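Local atomic coordinates of oxysterol-binding protein homolog 1 (Saccharomyces cerevisiae, PDB entry 5H28), a protein that carries lipids, sterols among them, between membranes without vesicles, its ankyrin repeats targeting it to the nucleus-vacuole junction through NVJ1. Residues 145-150 with 174-179; 179-182 with 187-190; 150-155 with 183-188; 162-167 with 206-211; 192-195 with 201-204. All blocks are in the same frame, centred on the assembly; numbering follows the deposited sequence.

Contact 1 of 5, residues 145-150 with 174-179; sequences AETAQE and ELLDIN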
# COMPACT_ATOMS: atom_id res chain seq x y z
N ALA A 145 4.75 11.85 -3.18
CA ALA A 145 5.74 12.41 -4.09
C ALA A 145 6.95 11.49 -4.23
O ALA A 145 7.44 11.27 -5.34
CB ALA A 145 6.19 13.79 -3.59
N GLU A 146 7.41 10.93 -3.13
CA GLU A 146 8.57 10.03 -3.18
C GLU A 146 8.25 8.74 -3.93
O GLU A 146 9.10 8.20 -4.63
CB GLU A 146 9.08 9.73 -1.78
CG GLU A 146 9.72 10.95 -1.12
CD GLU A 146 10.28 10.66 0.26
OE1 GLU A 146 10.94 11.55 0.83
OE2 GLU A 146 10.05 9.55 0.78
N THR A 147 7.02 8.26 -3.79
CA THR A 147 6.61 7.03 -4.48
C THR A 147 6.45 7.28 -5.98
O THR A 147 6.73 6.39 -6.79
CB THR A 147 5.31 6.49 -3.86
OG1 THR A 147 5.59 6.02 -2.53
CG2 THR A 147 4.75 5.33 -4.68
N ALA A 148 6.01 8.48 -6.35
CA ALA A 148 5.88 8.80 -7.77
C ALA A 148 7.28 8.73 -8.36
O ALA A 148 7.49 8.24 -9.47
CB ALA A 148 5.29 10.19 -7.94
N GLN A 149 8.25 9.25 -7.61
CA GLN A 149 9.64 9.24 -8.04
C GLN A 149 10.12 7.79 -8.13
O GLN A 149 10.76 7.41 -9.11
CB GLN A 149 10.50 10.01 -7.03
CG GLN A 149 11.99 9.91 -7.29
CD GLN A 149 12.65 11.27 -7.43
OE1 GLN A 149 12.70 12.05 -6.48
NE2 GLN A 149 13.16 11.56 -8.62
N GLU A 150 9.81 6.99 -7.11
CA GLU A 150 10.23 5.59 -7.11
C GLU A 150 9.70 4.86 -8.34
O GLU A 150 10.42 4.08 -8.98
CB GLU A 150 9.73 4.87 -5.85
CG GLU A 150 10.31 3.48 -5.70
CD GLU A 150 9.90 2.77 -4.42
OE1 GLU A 150 10.45 1.67 -4.15
OE2 GLU A 150 9.04 3.29 -3.68
N GLU A 174 -3.66 2.61 -3.58
CA GLU A 174 -4.47 3.82 -3.53
C GLU A 174 -3.67 5.12 -3.62
O GLU A 174 -4.23 6.17 -3.95
CB GLU A 174 -5.31 3.85 -2.25
CG GLU A 174 -6.78 3.52 -2.46
CD GLU A 174 -7.01 2.12 -2.99
OE1 GLU A 174 -6.63 1.15 -2.30
OE2 GLU A 174 -7.57 1.99 -4.10
N LEU A 175 -2.38 5.08 -3.33
CA LEU A 175 -1.57 6.29 -3.37
C LEU A 175 -0.74 6.49 -4.64
O LEU A 175 -0.10 7.53 -4.81
CB LEU A 175 -0.67 6.37 -2.14
CG LEU A 175 -1.45 6.55 -0.83
CD1 LEU A 175 -0.47 6.77 0.31
CD2 LEU A 175 -2.41 7.72 -0.95
N LEU A 176 -0.74 5.49 -5.51
CA LEU A 176 -0.03 5.58 -6.78
C LEU A 176 -1.01 5.12 -7.85
O LEU A 176 -1.35 3.95 -7.94
CB LEU A 176 1.21 4.68 -6.80
CG LEU A 176 1.93 4.65 -8.16
CD1 LEU A 176 2.42 6.04 -8.52
CD2 LEU A 176 3.09 3.67 -8.11
N ASP A 177 -1.47 6.07 -8.66
CA ASP A 177 -2.42 5.77 -9.73
C ASP A 177 -1.67 5.59 -11.04
O ASP A 177 -1.14 6.55 -11.60
CB ASP A 177 -3.44 6.90 -9.85
CG ASP A 177 -4.50 6.63 -10.90
OD1 ASP A 177 -4.52 5.51 -11.47
OD2 ASP A 177 -5.31 7.54 -11.16
N ILE A 178 -1.62 4.35 -11.51
CA ILE A 178 -0.93 4.03 -12.75
C ILE A 178 -1.53 4.81 -13.92
O ILE A 178 -0.86 5.06 -14.92
CB ILE A 178 -0.98 2.50 -13.03
CG1 ILE A 178 -0.02 2.13 -14.16
CG2 ILE A 178 -2.40 2.07 -13.37
CD1 ILE A 178 0.14 0.63 -14.35
N ASN A 179 -2.79 5.21 -13.78
CA ASN A 179 -3.47 5.97 -14.83
C ASN A 179 -3.48 7.47 -14.62
O ASN A 179 -4.03 8.22 -15.43
CB ASN A 179 -4.91 5.47 -14.98
CG ASN A 179 -4.97 4.07 -15.53
OD1 ASN A 179 -4.43 3.79 -16.60
ND2 ASN A 179 -5.62 3.16 -14.81

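Contact 2 of 5, residues 179-182 with 187-190; sequences NGMD and DTVL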
# COMPACT_ATOMS: atom_id res chain seq x y z
N ASN A 179 -2.79 5.21 -13.78
CA ASN A 179 -3.47 5.97 -14.83
C ASN A 179 -3.48 7.47 -14.62
O ASN A 179 -4.03 8.22 -15.43
CB ASN A 179 -4.91 5.47 -14.98
CG ASN A 179 -4.97 4.07 -15.53
OD1 ASN A 179 -4.43 3.79 -16.60
ND2 ASN A 179 -5.62 3.16 -14.81
N GLY A 180 -2.86 7.92 -13.53
CA GLY A 180 -2.82 9.34 -13.25
C GLY A 180 -1.61 10.04 -13.83
O GLY A 180 -0.65 9.41 -14.26
N MET A 181 -1.66 11.37 -13.84
CA MET A 181 -0.56 12.17 -14.36
C MET A 181 0.52 12.29 -13.30
O MET A 181 0.23 12.59 -12.14
CB MET A 181 -1.06 13.56 -14.74
CG MET A 181 -2.21 13.54 -15.74
SD MET A 181 -2.83 15.18 -16.11
CE MET A 181 -4.00 15.40 -14.78
N ASP A 182 1.76 12.04 -13.69
CA ASP A 182 2.88 12.13 -12.76
C ASP A 182 2.97 13.58 -12.27
O ASP A 182 2.87 14.51 -13.06
CB ASP A 182 4.18 11.74 -13.45
CG ASP A 182 5.37 11.84 -12.54
OD1 ASP A 182 5.64 10.88 -11.79
OD2 ASP A 182 6.03 12.90 -12.55
N ASP A 187 3.14 13.52 -17.20
CA ASP A 187 2.87 12.45 -18.15
C ASP A 187 2.26 11.20 -17.52
O ASP A 187 2.36 10.98 -16.31
CB ASP A 187 4.15 12.05 -18.89
CG ASP A 187 4.77 13.20 -19.66
OD1 ASP A 187 4.02 14.02 -20.23
OD2 ASP A 187 6.02 13.26 -19.72
N THR A 188 1.64 10.38 -18.36
CA THR A 188 1.01 9.14 -17.95
C THR A 188 1.89 8.01 -18.50
O THR A 188 2.27 8.02 -19.68
CB THR A 188 -0.43 9.07 -18.48
OG1 THR A 188 -1.15 10.21 -17.97
CG2 THR A 188 -1.12 7.80 -18.01
N VAL A 189 2.20 7.04 -17.65
CA VAL A 189 3.12 5.98 -18.02
C VAL A 189 2.85 5.14 -19.27
O VAL A 189 3.76 4.94 -20.07
CB VAL A 189 3.39 5.07 -16.79
CG1 VAL A 189 2.17 4.25 -16.45
CG2 VAL A 189 4.61 4.19 -17.06
N LEU A 190 1.63 4.66 -19.46
CA LEU A 190 1.35 3.86 -20.65
C LEU A 190 1.66 4.67 -21.90
O LEU A 190 2.34 4.19 -22.81
CB LEU A 190 -0.11 3.38 -20.67
CG LEU A 190 -0.52 2.56 -21.90
CD1 LEU A 190 0.47 1.41 -22.12
CD2 LEU A 190 -1.94 2.02 -21.70
O HOH W 1 -3.66 10.49 -17.15
O HOH W 2 0.90 7.32 -14.94

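Contact 3 of 5, residues 150-155 with 183-188; sequences EFRTAF and PETGDT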
# COMPACT_ATOMS: atom_id res chain seq x y z
N GLU A 150 9.81 6.99 -7.11
CA GLU A 150 10.23 5.59 -7.11
C GLU A 150 9.70 4.86 -8.34
O GLU A 150 10.42 4.08 -8.98
CB GLU A 150 9.73 4.87 -5.85
CG GLU A 150 10.31 3.48 -5.70
CD GLU A 150 9.90 2.77 -4.42
OE1 GLU A 150 10.45 1.67 -4.15
OE2 GLU A 150 9.04 3.29 -3.68
N PHE A 151 8.45 5.12 -8.68
CA PHE A 151 7.83 4.49 -9.84
C PHE A 151 8.55 4.92 -11.12
O PHE A 151 8.86 4.08 -11.97
CB PHE A 151 6.34 4.85 -9.89
CG PHE A 151 5.55 4.11 -10.93
CD1 PHE A 151 5.58 2.72 -11.00
CD2 PHE A 151 4.74 4.80 -11.82
CE1 PHE A 151 4.81 2.03 -11.94
CE2 PHE A 151 3.96 4.12 -12.77
CZ PHE A 151 4.00 2.73 -12.83
N ARG A 152 8.85 6.22 -11.24
CA ARG A 152 9.56 6.73 -12.42
C ARG A 152 10.93 6.09 -12.55
O ARG A 152 11.36 5.74 -13.64
CB ARG A 152 9.74 8.25 -12.35
CG ARG A 152 8.45 9.07 -12.45
CD ARG A 152 8.76 10.53 -12.82
NE ARG A 152 9.63 11.20 -11.86
CZ ARG A 152 9.23 11.74 -10.71
NH1 ARG A 152 10.11 12.33 -9.91
NH2 ARG A 152 7.96 11.70 -10.35
N THR A 153 11.63 5.96 -11.42
CA THR A 153 12.96 5.36 -11.44
C THR A 153 12.86 3.92 -11.94
O THR A 153 13.62 3.51 -12.83
CB THR A 153 13.58 5.36 -10.04
OG1 THR A 153 13.76 6.71 -9.60
CG2 THR A 153 14.94 4.66 -10.06
N ALA A 154 11.91 3.18 -11.39
CA ALA A 154 11.73 1.78 -11.76
C ALA A 154 11.32 1.59 -13.22
O ALA A 154 11.88 0.72 -13.90
CB ALA A 154 10.71 1.13 -10.84
N PHE A 155 10.38 2.38 -13.73
CA PHE A 155 10.03 2.15 -15.12
C PHE A 155 11.03 2.74 -16.10
O PHE A 155 11.23 2.19 -17.18
CB PHE A 155 8.56 2.56 -15.45
CG PHE A 155 8.24 4.04 -15.38
CD1 PHE A 155 8.81 4.95 -16.27
CD2 PHE A 155 7.25 4.49 -14.50
CE1 PHE A 155 8.39 6.29 -16.28
CE2 PHE A 155 6.83 5.82 -14.51
CZ PHE A 155 7.40 6.72 -15.40
N PRO A 183 3.19 13.78 -10.96
CA PRO A 183 3.29 15.13 -10.39
C PRO A 183 4.45 16.00 -10.86
O PRO A 183 4.39 17.22 -10.75
CB PRO A 183 3.34 14.86 -8.89
CG PRO A 183 4.07 13.55 -8.82
CD PRO A 183 3.39 12.76 -9.91
N GLU A 184 5.51 15.37 -11.38
CA GLU A 184 6.68 16.11 -11.85
C GLU A 184 6.71 16.34 -13.35
O GLU A 184 7.03 17.44 -13.81
CB GLU A 184 7.96 15.38 -11.43
CG GLU A 184 8.36 15.57 -9.97
CD GLU A 184 8.68 17.01 -9.64
OE1 GLU A 184 9.43 17.65 -10.40
OE2 GLU A 184 8.18 17.51 -8.60
N THR A 185 6.38 15.31 -14.12
CA THR A 185 6.40 15.41 -15.58
C THR A 185 5.02 15.70 -16.16
O THR A 185 4.90 16.25 -17.26
CB THR A 185 6.89 14.10 -16.22
OG1 THR A 185 5.91 13.07 -16.01
CG2 THR A 185 8.20 13.67 -15.60
N GLY A 186 3.98 15.31 -15.43
CA GLY A 186 2.63 15.52 -15.91
C GLY A 186 2.22 14.44 -16.90
O GLY A 186 1.09 14.43 -17.38
N ASP A 187 3.14 13.52 -17.20
CA ASP A 187 2.87 12.45 -18.15
C ASP A 187 2.26 11.20 -17.52
O ASP A 187 2.36 10.98 -16.31
CB ASP A 187 4.15 12.05 -18.89
CG ASP A 187 4.77 13.20 -19.66
OD1 ASP A 187 4.02 14.02 -20.23
OD2 ASP A 187 6.02 13.26 -19.72
N THR A 188 1.64 10.38 -18.36
CA THR A 188 1.01 9.14 -17.95
C THR A 188 1.89 8.01 -18.50
O THR A 188 2.27 8.02 -19.68
CB THR A 188 -0.43 9.07 -18.48
OG1 THR A 188 -1.15 10.21 -17.97
CG2 THR A 188 -1.12 7.80 -18.01

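Contact 4 of 5, residues 162-167 with 206-211; sequences HLESIL and LEHGAD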
# COMPACT_ATOMS: atom_id res chain seq x y z
N HIS A 162 11.71 -4.26 -9.43
CA HIS A 162 11.35 -3.11 -8.61
C HIS A 162 9.89 -2.72 -8.86
O HIS A 162 9.15 -2.43 -7.92
CB HIS A 162 12.27 -1.93 -8.95
CG HIS A 162 12.20 -0.80 -7.96
ND1 HIS A 162 12.99 0.32 -8.07
CD2 HIS A 162 11.44 -0.62 -6.86
CE1 HIS A 162 12.71 1.15 -7.08
NE2 HIS A 162 11.77 0.61 -6.33
N LEU A 163 9.47 -2.73 -10.13
CA LEU A 163 8.09 -2.39 -10.47
C LEU A 163 7.11 -3.34 -9.78
O LEU A 163 6.05 -2.91 -9.33
CB LEU A 163 7.87 -2.45 -11.98
CG LEU A 163 8.47 -1.31 -12.80
CD1 LEU A 163 8.42 -1.66 -14.28
CD2 LEU A 163 7.70 -0.03 -12.52
N GLU A 164 7.46 -4.62 -9.72
CA GLU A 164 6.61 -5.61 -9.08
C GLU A 164 6.40 -5.25 -7.60
O GLU A 164 5.28 -5.31 -7.09
CB GLU A 164 7.24 -7.00 -9.17
CG GLU A 164 7.21 -7.65 -10.55
CD GLU A 164 5.82 -8.04 -11.00
OE1 GLU A 164 5.03 -8.51 -10.16
OE2 GLU A 164 5.52 -7.90 -12.20
N SER A 165 7.48 -4.88 -6.93
CA SER A 165 7.41 -4.51 -5.52
C SER A 165 6.58 -3.24 -5.29
O SER A 165 5.87 -3.13 -4.29
CB SER A 165 8.82 -4.31 -4.95
OG SER A 165 9.49 -5.55 -4.80
N ILE A 166 6.68 -2.30 -6.22
CA ILE A 166 5.93 -1.05 -6.09
C ILE A 166 4.43 -1.24 -6.25
O ILE A 166 3.65 -0.77 -5.43
CB ILE A 166 6.41 -0.01 -7.12
CG1 ILE A 166 7.87 0.36 -6.84
CG2 ILE A 166 5.54 1.24 -7.05
CD1 ILE A 166 8.51 1.14 -7.96
N LEU A 167 4.03 -1.93 -7.31
CA LEU A 167 2.60 -2.13 -7.54
C LEU A 167 1.93 -3.17 -6.65
O LEU A 167 0.71 -3.18 -6.54
CB LEU A 167 2.35 -2.45 -9.02
CG LEU A 167 2.77 -1.33 -9.98
CD1 LEU A 167 2.26 -1.62 -11.38
CD2 LEU A 167 2.21 0.00 -9.50
N LEU A 206 -0.40 -2.70 -19.05
CA LEU A 206 -1.81 -3.01 -19.27
C LEU A 206 -2.27 -4.12 -18.34
O LEU A 206 -3.38 -4.06 -17.80
CB LEU A 206 -2.03 -3.45 -20.73
CG LEU A 206 -2.19 -2.35 -21.79
CD1 LEU A 206 -3.51 -1.64 -21.59
CD2 LEU A 206 -1.04 -1.38 -21.72
N GLU A 207 -1.43 -5.12 -18.12
CA GLU A 207 -1.80 -6.22 -17.24
C GLU A 207 -1.82 -5.80 -15.78
O GLU A 207 -2.38 -6.50 -14.93
CB GLU A 207 -0.87 -7.42 -17.44
CG GLU A 207 0.60 -7.16 -17.16
CD GLU A 207 1.45 -8.41 -17.29
OE1 GLU A 207 1.26 -9.35 -16.48
OE2 GLU A 207 2.30 -8.47 -18.20
N HIS A 208 -1.22 -4.65 -15.47
CA HIS A 208 -1.21 -4.17 -14.10
C HIS A 208 -2.13 -2.98 -13.83
O HIS A 208 -1.92 -2.23 -12.89
CB HIS A 208 0.22 -3.82 -13.67
CG HIS A 208 1.07 -5.02 -13.39
ND1 HIS A 208 1.59 -5.81 -14.40
CD2 HIS A 208 1.42 -5.61 -12.23
CE1 HIS A 208 2.24 -6.83 -13.86
NE2 HIS A 208 2.15 -6.74 -12.55
N GLY A 209 -3.15 -2.82 -14.68
CA GLY A 209 -4.10 -1.74 -14.46
C GLY A 209 -4.14 -0.57 -15.41
O GLY A 209 -5.10 0.20 -15.38
N ALA A 210 -3.13 -0.41 -16.26
CA ALA A 210 -3.12 0.70 -17.20
C ALA A 210 -4.36 0.62 -18.08
O ALA A 210 -4.67 -0.44 -18.63
CB ALA A 210 -1.86 0.67 -18.05
N ASP A 211 -5.06 1.74 -18.22
CA ASP A 211 -6.29 1.82 -19.01
C ASP A 211 -6.08 2.48 -20.38
O ASP A 211 -5.63 3.61 -20.46
CB ASP A 211 -7.34 2.59 -18.19
CG ASP A 211 -8.60 2.89 -18.97
OD1 ASP A 211 -8.90 2.17 -19.95
OD2 ASP A 211 -9.32 3.84 -18.59

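Contact 5 of 5, residues 192-195 with 201-204; sequences EFVK and MCRW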
# COMPACT_ATOMS: atom_id res chain seq x y z
N GLU A 192 3.67 7.13 -22.35
CA GLU A 192 5.10 7.31 -22.54
C GLU A 192 5.75 6.08 -23.15
O GLU A 192 6.64 6.21 -23.98
CB GLU A 192 5.77 7.66 -21.21
CG GLU A 192 5.33 9.02 -20.68
CD GLU A 192 5.41 10.10 -21.74
OE1 GLU A 192 6.51 10.33 -22.27
OE2 GLU A 192 4.37 10.72 -22.04
N PHE A 193 5.32 4.88 -22.77
CA PHE A 193 5.93 3.70 -23.34
C PHE A 193 5.40 3.36 -24.73
O PHE A 193 6.04 2.64 -25.48
CB PHE A 193 5.82 2.52 -22.37
CG PHE A 193 6.87 2.57 -21.30
CD1 PHE A 193 8.18 2.17 -21.56
CD2 PHE A 193 6.57 3.10 -20.05
CE1 PHE A 193 9.17 2.30 -20.61
CE2 PHE A 193 7.57 3.24 -19.08
CZ PHE A 193 8.87 2.84 -19.36
N VAL A 194 4.23 3.90 -25.07
CA VAL A 194 3.70 3.69 -26.41
C VAL A 194 4.62 4.53 -27.32
O VAL A 194 5.05 4.07 -28.39
CB VAL A 194 2.24 4.19 -26.52
CG1 VAL A 194 1.83 4.29 -27.98
CG2 VAL A 194 1.32 3.22 -25.80
N LYS A 195 4.93 5.74 -26.89
CA LYS A 195 5.81 6.62 -27.66
C LYS A 195 7.22 6.05 -27.74
O LYS A 195 7.91 6.23 -28.74
CB LYS A 195 5.83 8.03 -27.05
CG LYS A 195 4.51 8.77 -27.23
CD LYS A 195 4.51 10.17 -26.64
CE LYS A 195 4.46 10.15 -25.12
NZ LYS A 195 4.28 11.53 -24.57
N MET A 201 6.93 -3.52 -22.21
CA MET A 201 6.55 -2.70 -21.07
C MET A 201 5.08 -2.30 -21.18
O MET A 201 4.36 -2.28 -20.17
CB MET A 201 7.41 -1.44 -20.98
CG MET A 201 7.03 -0.51 -19.82
SD MET A 201 7.16 -1.29 -18.18
CE MET A 201 8.93 -1.19 -17.93
N CYS A 202 4.62 -1.99 -22.39
CA CYS A 202 3.22 -1.63 -22.57
C CYS A 202 2.33 -2.79 -22.11
O CYS A 202 1.36 -2.57 -21.39
CB CYS A 202 2.92 -1.30 -24.03
SG CYS A 202 3.57 0.30 -24.59
N ARG A 203 2.66 -4.01 -22.52
CA ARG A 203 1.89 -5.19 -22.14
C ARG A 203 1.88 -5.34 -20.62
O ARG A 203 0.84 -5.63 -20.02
CB ARG A 203 2.47 -6.45 -22.78
CG ARG A 203 2.31 -6.53 -24.29
CD ARG A 203 3.00 -7.78 -24.83
NE ARG A 203 2.98 -7.84 -26.29
CZ ARG A 203 1.90 -8.09 -27.02
NH1 ARG A 203 0.73 -8.32 -26.43
NH2 ARG A 203 1.98 -8.10 -28.34
N TRP A 204 3.04 -5.15 -20.00
CA TRP A 204 3.16 -5.27 -18.54
C TRP A 204 2.27 -4.24 -17.85
O TRP A 204 1.56 -4.55 -16.89
CB TRP A 204 4.61 -5.06 -18.11
CG TRP A 204 4.88 -5.45 -16.68
CD1 TRP A 204 5.31 -6.66 -16.22
CD2 TRP A 204 4.72 -4.61 -15.52
NE1 TRP A 204 5.43 -6.63 -14.85
CE2 TRP A 204 5.08 -5.39 -14.39
CE3 TRP A 204 4.32 -3.28 -15.33
CZ2 TRP A 204 5.04 -4.88 -13.09
CZ3 TRP A 204 4.27 -2.78 -14.03
CH2 TRP A 204 4.63 -3.58 -12.93

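Contact 1 of 5, residues 145-150 with 174-179
In the ankyrin-repeat domain of the protein, T147 of the long helix 130-156 meets L176, the residue with which the chain leaves the short helix 172-175 and becomes extended. The contact is wholly apolar: T147 CG2 lies 4.2 Å from L176 CD2 and 4.2 Å from L176 CB, the two side chains passing at a slant. A148 takes the other branch, its CA being 4.5 Å from L176 CD1, so the two methyls of the leucine meet neighbouring residues, T147 and A148, of the long helix. T147 divides its two ends by chi1 of -69°: the methyl stands anti to the backbone N and looks across the interface, while OG1 turns back to the carbonyl of Y143 in its own helix. The hydroxyl, buried with its residue, is thereby satisfied without help from the loop. Beyond L176 the chain is set by an Asx turn, in which D177 OD1 accepts from N179 N at 2.9 Å; the donor arrives from above the carboxylate plane. Around this point L176 also packs on F151 of helix 130-156 and on I166 and L167 of helix 160-167, while L175 rests on R140, Y143 and V144. L176 thus lies against both helix 130-156 and helix 160-167, just where the chain sets off toward helix 189-196.

Contact 2 of 5, residues 179-182 with 187-190
D182 N donates to D187 O at 2.9 Å, the one direct hydrogen bond between 179-182 and 187-190. It is nearly straight (169° at the hydrogen), although the donor is tilted 30° from the carbonyl plane. This bond draws the two arms of the loop together, and D182 CB comes to 3.5 Å from the same D187 O. D182 also braces the bend between the arms, its OD2 accepting from E184 N and T185 N. Nearer the start of 179-182, water joins the arms. One molecule donates to N179 O and lies 2.7 Å from T188 OG1; a second, close to G180 O, accepts from V189 N at 3.0 Å and so serves an amide in the first turn of helix 189-196. T188 holds the N-cap position but makes no capping bond with its side chain. Its chi1 of -58° leaves CG2 anti to the backbone N, with that methyl 3.9 Å from N179 O. T188, V189 and L190 stand where ankyrin repeats commonly carry the Thr-Pro-Leu of their TPLH signature. From here helix 189-196 enters the core, V189 lying against F151 and F155 of helix 130-156 and against L205, and L190 against L206 of helix 199-207.

Contact 3 of 5, residues 150-155 with 183-188
R152 and E184 meet through the flat face of the guanidinium and the aliphatic part of the glutamate, not through their charges. E184 CB sits 3.7 Å above the guanidinium plane of R152, displaced toward its rim, and E184 CG lies 3.7 Å from R152 NH1. The glutamate bends at chi2 (-63°), which carries its carboxylate away from the arginine: its plane is turned 51° from that of the guanidinium, and E184 OE1 stays 5.4 Å from R152 NH1, too far for a salt bridge. The charge of R152 is answered instead by D182, whose OD1 forms a salt bridge with NH2. Nearer the backbone, R152 CD touches T185 CG2 at 4.2 Å. T185 uses its other branch at home, OG1 accepting from D187 N at 3.0 Å in an ST turn that shapes the loop. Exchanging R152 for a leucine would probably leave D182 without its charged mate and E184 without the flat group it lies over. Within the helix, R152 CA lies 3.5 Å above one face of the F155 ring, toward its rim. On the inner side of the same helix F151 packs on L163 of helix 160-167. The arginine therefore ties the exposed tip of the loop, at E184 and T185, to helix 130-156 at the outer margin of this core, shortly before the chain enters helix 189-196.

Contact 4 of 5, residues 162-167 with 206-211
H208 receives two side chains of helix 160-167, L167 beside its CB and E164 near the far end of its ring. L167 CD1 is 3.8 Å from H208 CB and 4.1 Å from H208 CG, a slanting apolar contact. E164 arrives at about a right angle, bent at chi2 (-69°) so that OE2 comes 3.6 Å from H208 NE2, with the carboxylate and imidazole planes 77° apart. This is a close approach but no hydrogen bond. Any positive charge on the imidazole would probably be stabilised by the nearby carboxylate. Both polar groups are positioned by W204: its indole NE1 is hydrogen-bonded to E164 OE2, its carbonyl O takes H208 ND1, and its ring stacks on that of H208. The tryptophan also packs against L163 and L167, so one residue of helix 199-207 touches or bonds all three side chains of the contact. Farther out the chain turns at G209, the C' residue of a Schellman motif in which A210 N bonds to L205 O and G209 N bonds weakly to L206 O, 3.4 Å away. At its phi of 111° a CB would collide with the carbonyl O of H208. N179 steadies the exit, its ND2 bonded to G209 O and its OD1 to D211 N. The sequence LEHGAD, with glycine ending the second helix, matches the ankyrin consensus, and here it closes the helix pair of the predicted repeat 185-214.

Contact 5 of 5, residues 192-195 with 201-204
F193 and C202 bring the two backbones nearest, CA to CA 6.0 Å, where helix 189-196 and helix 199-207 pass in roughly opposite senses. Such close passage lets C202 SG lie against main chain, 3.5 Å from F193 O and 3.7 Å from V194 N. The cysteine also touches side chains on both residues, SG standing 3.9 Å from F193 CB and 3.9 Å from V194 CG2. This is the paired, antiparallel helix hairpin of an ankyrin repeat, within the one predicted at 185-214. M201 faces the F193 ring. With its CG anti to the backbone N (chi1 179°), M201 sets that methylene over the middle of the ring, 3.4 Å from the centroid of F193 and 12° off the normal, a CH-pi contact. SD lies farther out along nearly the same line, 4.6 Å from that centroid, making a Met-aromatic contact. A serine at F193 would probably leave M201 CG and SD without the face beneath them and the methionine freer to turn. M201 continues to F160 and L163 at the helix 160-167 side, whereas C202 and V194 meet L246 of helix 241-256. On the outer side of helix 189-196, K195 NZ forms a salt bridge with E192 OE2, 2.7 Å long.

All five contacts lie in the part of the all-helical domain that follows the first turns of helix 130-156. Contacts 1 and 3 share that helix; contacts 2 and 5 share helix 189-196, and contacts 4 and 5 share helix 199-207. Contacts 2 and 3 are nearest, their centres about 7 Å apart; contacts 1 and 5 are about 17 Å apart and do not touch. Along the chain, contact 1 crosses contacts 3 and 4, while contacts 2 and 5 follow in series, both between the segments of contact 4. Helices 130-156 and 160-167 are thus stacked on the helix pair of the last predicted repeat, continuing the domain that binds NVJ1.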